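Local atomic coordinates of SAM-dependent methyltransferase (Streptococcus pneumoniae, PDB entry 3KR9), a protein that probably transfers a methyl group from S-adenosylmethionine to N1 of an adenine in tRNA. Residues Ser41-Glu46 and Lys67-Leu72. Numbering follows the deposited sequence.
Sequences SAIAGE and KIQVRL
With CG anti to the carbonyl carbon (chi1 -66°) and the chain extended from there to NE, R71 carries its guanidinium back toward the end of I43, whose own CG1 is likewise anti to its carbonyl carbon (chi1 -68°). I43 CD1 therefore lies over one face of the guanidinium, 3.6 Å from R71 NH1, while I43 CG2 packs 3.8 Å from R71 CD. Isoleucine's two branches thus meet the arginine at CD and on a face of its cation, leaving the N-H groups for polar partners. R71 NH2 donates to Q69 OE1 at 3.0 Å, from above the amide's carbonyl plane, and R71 NH1 is held by a salt bridge to D83 and a hydrogen bond to A78 O. Q69, beside I43, suits this exposed edge because its amide serves both ways: NE2 also donates to a water. G45, paired with R71, has no side chain on the face where the arginine leaves its strand. Between the backbones, five hydrogen bonds zip the strands in parallel register, A44 N to Q69 O being the shortest at 2.8 Å. On the other face, small A42 and A44 lie beside bulkier I68 and V70. This is the right-handed beta-alpha-beta crossover of a Rossmann-like methyltransferase: helix 49-61 connects the strands and packs on I68, V70 and E46, helix 28-35 touches A42 and I68, and 68-72 edges the sheet beside 39-46.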
# COMPACT_ATOMS: atom_id res chain seq x y z
N SER A 41 -19.10 -3.86 7.73
CA SER A 41 -19.38 -2.45 7.54
C SER A 41 -18.07 -1.73 7.30
O SER A 41 -17.00 -2.29 7.49
CB SER A 41 -20.07 -1.85 8.74
OG SER A 41 -19.23 -1.95 9.88
N ALA A 42 -18.17 -0.47 6.91
CA ALA A 42 -16.99 0.26 6.53
C ALA A 42 -17.18 1.77 6.71
O ALA A 42 -18.30 2.26 6.95
CB ALA A 42 -16.58 -0.08 5.09
N ILE A 43 -16.05 2.46 6.73
CA ILE A 43 -15.98 3.88 6.69
C ILE A 43 -15.09 4.14 5.46
O ILE A 43 -14.07 3.49 5.32
CB ILE A 43 -15.32 4.44 7.98
CG1 ILE A 43 -16.25 4.20 9.16
CG2 ILE A 43 -15.11 5.91 7.86
CD1 ILE A 43 -15.53 4.31 10.51
N ALA A 44 -15.51 5.04 4.57
CA ALA A 44 -14.74 5.52 3.44
C ALA A 44 -14.32 6.97 3.75
O ALA A 44 -15.18 7.85 3.80
CB ALA A 44 -15.61 5.49 2.13
N GLY A 45 -13.03 7.22 3.95
CA GLY A 45 -12.55 8.56 4.25
C GLY A 45 -12.21 9.26 2.96
O GLY A 45 -11.68 8.64 2.07
N GLU A 46 -12.54 10.54 2.84
CA GLU A 46 -12.21 11.32 1.67
C GLU A 46 -11.76 12.73 2.13
O GLU A 46 -12.44 13.35 2.93
CB GLU A 46 -13.47 11.51 0.77
CG GLU A 46 -14.14 10.21 0.29
CD GLU A 46 -13.29 9.43 -0.69
OE1 GLU A 46 -12.25 9.97 -1.15
OE2 GLU A 46 -13.65 8.27 -1.04
N LYS A 67 -24.52 0.71 6.30
CA LYS A 67 -23.34 -0.15 6.45
C LYS A 67 -22.03 0.54 6.06
O LYS A 67 -20.95 0.08 6.42
CB LYS A 67 -23.48 -1.44 5.62
CG LYS A 67 -24.72 -2.29 5.98
CD LYS A 67 -24.49 -3.73 5.54
CE LYS A 67 -25.50 -4.68 6.14
NZ LYS A 67 -26.00 -4.09 7.39
N ILE A 68 -22.13 1.62 5.30
CA ILE A 68 -20.94 2.39 4.93
C ILE A 68 -21.14 3.88 5.19
O ILE A 68 -22.01 4.53 4.57
CB ILE A 68 -20.57 2.16 3.45
CG1 ILE A 68 -20.46 0.66 3.17
CG2 ILE A 68 -19.30 2.95 3.01
CD1 ILE A 68 -20.25 0.35 1.66
N GLN A 69 -20.33 4.40 6.13
CA GLN A 69 -20.26 5.84 6.39
C GLN A 69 -19.20 6.44 5.53
O GLN A 69 -18.11 5.82 5.32
CB GLN A 69 -19.94 6.14 7.86
CG GLN A 69 -21.03 5.69 8.83
CD GLN A 69 -20.51 5.69 10.25
OE1 GLN A 69 -20.46 6.75 10.90
NE2 GLN A 69 -20.04 4.55 10.69
N VAL A 70 -19.48 7.66 5.05
CA VAL A 70 -18.53 8.42 4.25
C VAL A 70 -18.22 9.70 5.04
O VAL A 70 -19.14 10.40 5.49
CB VAL A 70 -19.08 8.81 2.85
CG1 VAL A 70 -17.93 9.45 1.98
CG2 VAL A 70 -19.71 7.59 2.16
N ARG A 71 -16.94 9.95 5.26
CA ARG A 71 -16.54 11.06 6.10
C ARG A 71 -15.53 11.91 5.38
O ARG A 71 -14.63 11.37 4.67
CB ARG A 71 -15.96 10.52 7.41
CG ARG A 71 -16.97 9.79 8.27
CD ARG A 71 -16.30 9.17 9.49
NE ARG A 71 -17.28 8.58 10.40
CZ ARG A 71 -16.93 7.85 11.46
NH1 ARG A 71 -15.64 7.69 11.74
NH2 ARG A 71 -17.85 7.33 12.27
N LEU A 72 -15.68 13.24 5.54
CA LEU A 72 -14.83 14.21 4.94
C LEU A 72 -13.75 14.54 5.98
O LEU A 72 -14.07 15.15 6.99
CB LEU A 72 -15.67 15.49 4.68
CG LEU A 72 -14.82 16.62 4.15
CD1 LEU A 72 -14.31 16.21 2.73
CD2 LEU A 72 -15.66 17.95 4.16
O HOH W 1 -19.88 2.19 8.87